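Local coordinates for arginase (Medicago truncatula, PDB 6VST) that hydrolyses L-arginine to urea and L-ornithine with two manganese ions per subunit, works also on agmatine, and assembles into homohexamers, at the interface of chains A and B. Coordinates in Å, arbitrary orientation; residue numbers count along the deposited sequence, not the author numbering. Chains: chain A/B, Arginase.

Contact 1: the interface of chains A and B. Residues chain A 222, 285-287; chain B 102, 292, 330.
The C-terminal helix of chain B, residues 323-339, sends B:Lys330 across the subunit boundary into the loop A:Glu285 to A:Gly287 of the hexameric arginase. CG of B:Lys330 stands anti to the backbone N (chi1 -176°) and the chain runs on extended, a course that brings the ammonium group to the A:Glu285 carboxylate and the A:Pro286 carbonyl. NZ of B:Lys330 forms a salt bridge with OE2 of A:Glu285 at 2.8 Å, on the anti lone pair of that carboxylate oxygen. NZ of B:Lys330 also donates to the carbonyl O of A:Pro286 at 2.9 Å, within the carbonyl plane, and pairs with OE2 of B:Glu102 from its own chain at 2.8 Å. One cation thus lies between two carboxylates of different subunits and probably offsets their mutual repulsion. Replacing the lysine by an alanine is likely to leave A:Glu285 and B:Glu102 without the positive charge between them and the A:Pro286 carbonyl without this donor. B:Arg292 fixes B:Glu102 in turn, its NH1 and NH2 meeting one carboxylate oxygen each, end-on, on syn lone pairs. NH2 of B:Arg292 also reaches over the boundary to the carbonyl O of A:Gly287 at 3.0 Å. Behind the loop, A:Arg222 steadies the backbone: NE and NH2 both grip the carbonyl O of A:Glu285, which lies in the guanidinium plane. The aliphatic stem of A:Arg222 faces the partner, with CB of A:Arg222 3.4 Å from OE2 of B:Glu102.

Contact 2: the interface of chains A and B. Residues chain A 275, 284, 286; chain B 321, 323, 326-327.
Apolar contacts carry this patch, where A:His284 lies against the side chains at the start of the C-terminal helix of chain B. The delta-methyl CD1 of B:Ile323 sits 3.7 Å from CB of A:His284 and equally near ND1 of the imidazole, so it touches the root of the ring as well as one nitrogen; the two side chains cross at about a right angle. B:Ile323 holds CG1 anti to the backbone N (chi1 -178°), and a bend at chi2 of 53° turns CD1 towards chain A. The same methyl, CD1 of B:Ile323, also meets A:Pro275, whose CB is 4.0 Å away, and is therefore shared between proline and histidine. One helical turn further on, CD1 of B:Leu326 packs against CB of A:His284 at 3.7 Å, giving that methylene a second aliphatic neighbour. Beside it, CG of A:Pro286 meets the CG2 methyl of B:Val327 at 4.0 Å, the pyrrolidine ring and the valine crossing at a slant.

The polar elements lie at the far end of the imidazole. CB of B:Asp321 approaches the ring edge in its plane, 3.9 Å from CE1 of A:His284, while the carboxylate is turned 84° from the ring. NE2 of A:His284 and OD2 of B:Asp321 are 4.7 Å apart, too far for a direct bond, although the carboxylate could favour a positive charge on the histidine. Within chain B, the backbone N of B:Ile323 donates to OD1 of B:Asp321 at 2.8 Å, an N-cap-like link at the helix start.

In the fold, A:Pro275 comes soon after the 3-10 helix 270-272, and A:His284 and A:Pro286 lie further along towards helix 291-300; all three pack on the first turns of B helix 323-339 and the loop before it.

Contact 1: the interface of chains A and B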
loop_
_atom_site.group_PDB
_atom_site.type_symbol
_atom_site.label_atom_id
_atom_site.label_comp_id
_atom_site.label_asym_id
_atom_site.label_seq_id
_atom_site.Cartn_x
_atom_site.Cartn_y
_atom_site.Cartn_z
ATOM N N ARG A 222 14.778 22.498 -9.107
ATOM C CA ARG A 222 13.644 22.572 -10.010
ATOM C C ARG A 222 12.445 23.217 -9.340
ATOM O O ARG A 222 11.344 23.174 -9.902
ATOM C CB ARG A 222 13.276 21.176 -10.491
ATOM C CG ARG A 222 13.189 20.195 -9.335
ATOM C CD ARG A 222 13.388 18.790 -9.849
ATOM N NE ARG A 222 12.993 17.742 -8.913
ATOM C CZ ARG A 222 13.827 17.105 -8.109
ATOM N NH1 ARG A 222 15.101 17.445 -8.098
ATOM N NH2 ARG A 222 13.390 16.110 -7.340
ATOM N N GLU A 285 8.968 16.432 -5.875
ATOM C CA GLU A 285 9.093 17.367 -6.987
ATOM C C GLU A 285 9.466 16.584 -8.246
ATOM O O GLU A 285 10.642 16.224 -8.432
ATOM C CB GLU A 285 10.107 18.446 -6.649
ATOM C CG GLU A 285 10.147 19.576 -7.649
ATOM C CD GLU A 285 8.869 20.427 -7.685
ATOM O OE1 GLU A 285 8.265 20.697 -6.609
ATOM O OE2 GLU A 285 8.489 20.837 -8.808
ATOM N N PRO A 286 8.504 16.306 -9.126
ATOM C CA PRO A 286 8.785 15.461 -10.305
ATOM C C PRO A 286 9.838 16.078 -11.217
ATOM O O PRO A 286 9.958 17.302 -11.331
ATOM C CB PRO A 286 7.423 15.364 -11.011
ATOM C CG PRO A 286 6.421 15.610 -9.903
ATOM C CD PRO A 286 7.068 16.624 -8.990
ATOM N N GLY A 287 10.595 15.203 -11.881
ATOM C CA GLY A 287 11.668 15.604 -12.780
ATOM C C GLY A 287 13.003 15.803 -12.072
ATOM O O GLY A 287 13.703 16.777 -12.340
ATOM N N GLU B 102 8.624 26.245 -13.154
ATOM C CA GLU B 102 10.073 26.033 -13.249
ATOM C C GLU B 102 10.778 27.224 -13.876
ATOM O O GLU B 102 11.912 27.547 -13.500
ATOM C CB GLU B 102 10.407 24.771 -14.051
ATOM C CG GLU B 102 10.087 23.442 -13.330
ATOM C CD GLU B 102 11.026 22.295 -13.728
ATOM O OE1 GLU B 102 11.780 22.451 -14.716
ATOM O OE2 GLU B 102 11.028 21.244 -13.043
ATOM N N ARG B 292 11.309 14.650 -16.970
ATOM C CA ARG B 292 12.138 15.673 -17.592
ATOM C C ARG B 292 12.091 15.594 -19.122
ATOM O O ARG B 292 12.251 16.623 -19.785
ATOM C CB ARG B 292 13.562 15.547 -17.027
ATOM C CG ARG B 292 14.618 16.559 -17.491
ATOM C CD ARG B 292 14.403 17.993 -16.998
ATOM N NE ARG B 292 13.843 18.074 -15.650
ATOM C CZ ARG B 292 13.279 19.172 -15.148
ATOM N NH1 ARG B 292 13.210 20.289 -15.889
ATOM N NH2 ARG B 292 12.771 19.157 -13.916
ATOM N N LYS B 330 1.823 19.128 -12.019
ATOM C CA LYS B 330 2.992 19.798 -12.576
ATOM C C LYS B 330 2.905 19.901 -14.097
ATOM O O LYS B 330 3.311 20.912 -14.672
ATOM C CB LYS B 330 4.268 19.084 -12.156
ATOM C CG LYS B 330 5.523 19.815 -12.628
ATOM C CD LYS B 330 6.733 19.499 -11.738
ATOM C CE LYS B 330 7.914 20.383 -12.103
ATOM N NZ LYS B 330 9.186 20.053 -11.360
#

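Contact 2: the interface of chains A and B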
loop_
_atom_site.group_PDB
_atom_site.type_symbol
_atom_site.label_atom_id
_atom_site.label_comp_id
_atom_site.label_asym_id
_atom_site.label_seq_id
_atom_site.Cartn_x
_atom_site.Cartn_y
_atom_site.Cartn_z
ATOM N N PRO A 275 11.161 11.711 -7.393
ATOM C CA PRO A 275 10.318 10.984 -6.431
ATOM C C PRO A 275 10.001 9.550 -6.850
ATOM O O PRO A 275 9.636 8.729 -6.000
ATOM C CB PRO A 275 9.052 11.854 -6.344
ATOM C CG PRO A 275 9.147 12.833 -7.473
ATOM C CD PRO A 275 10.589 13.015 -7.773
ATOM N N HIS A 284 7.756 15.953 -2.694
ATOM C CA HIS A 284 7.830 15.361 -4.026
ATOM C C HIS A 284 7.901 16.442 -5.088
ATOM O O HIS A 284 6.982 17.255 -5.219
ATOM C CB HIS A 284 6.613 14.486 -4.291
ATOM C CG HIS A 284 6.585 13.250 -3.469
ATOM N ND1 HIS A 284 5.414 12.599 -3.142
ATOM C CD2 HIS A 284 7.587 12.528 -2.922
ATOM C CE1 HIS A 284 5.702 11.540 -2.410
ATOM N NE2 HIS A 284 7.013 11.478 -2.257
ATOM N N PRO A 286 8.504 16.306 -9.126
ATOM C CA PRO A 286 8.785 15.461 -10.305
ATOM C C PRO A 286 9.838 16.078 -11.217
ATOM O O PRO A 286 9.958 17.302 -11.331
ATOM C CB PRO A 286 7.423 15.364 -11.011
ATOM C CG PRO A 286 6.421 15.610 -9.903
ATOM C CD PRO A 286 7.068 16.624 -8.990
ATOM N N ASP B 321 0.366 8.207 -1.368
ATOM C CA ASP B 321 0.944 9.572 -1.253
ATOM C C ASP B 321 0.347 10.482 -2.330
ATOM O O ASP B 321 0.525 11.711 -2.222
ATOM C CB ASP B 321 2.461 9.531 -1.443
ATOM C CG ASP B 321 2.892 8.689 -2.636
ATOM O OD1 ASP B 321 2.194 8.735 -3.669
ATOM O OD2 ASP B 321 3.915 7.983 -2.518
ATOM N N ILE B 323 1.244 10.542 -5.610
ATOM C CA ILE B 323 2.326 11.110 -6.410
ATOM C C ILE B 323 1.851 11.469 -7.815
ATOM O O ILE B 323 2.258 12.496 -8.373
ATOM C CB ILE B 323 3.540 10.150 -6.435
ATOM C CG1 ILE B 323 4.709 10.743 -7.239
ATOM C CG2 ILE B 323 3.153 8.778 -7.023
ATOM C CD1 ILE B 323 5.133 12.155 -6.805
ATOM N N LEU B 326 0.301 14.863 -8.162
ATOM C CA LEU B 326 1.381 15.891 -8.217
ATOM C C LEU B 326 2.018 15.901 -9.614
ATOM O O LEU B 326 2.268 16.996 -10.132
ATOM C CB LEU B 326 2.421 15.602 -7.132
ATOM C CG LEU B 326 2.180 16.293 -5.792
ATOM C CD1 LEU B 326 3.367 16.102 -4.862
ATOM C CD2 LEU B 326 1.885 17.772 -5.983
ATOM N N VAL B 327 2.295 14.720 -10.177
ATOM C CA VAL B 327 2.803 14.609 -11.547
ATOM C C VAL B 327 1.850 15.313 -12.520
ATOM O O VAL B 327 2.265 16.130 -13.347
ATOM C CB VAL B 327 2.995 13.120 -11.912
ATOM C CG1 VAL B 327 3.133 12.907 -13.417
ATOM C CG2 VAL B 327 4.186 12.504 -11.137
#

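Contact 1 and contact 2 are neighbouring parts of one subunit boundary, the centres of their C-alpha atoms about 9 Å apart. They share A:Pro286, which offers its backbone carbonyl to contact 1 and its ring to contact 2. Both also use the loop around A:His284 to A:Gly287 and the B helix 323-339, whose beginning serves contact 2 and whose next turn serves contact 1. The apolar patch thus borders a charged network that B:Lys330 joins to B:Arg292 of helix 291-300 and to the loop residue B:Glu102. Together they probably help to fix how adjacent subunits are oriented in the homohexamer.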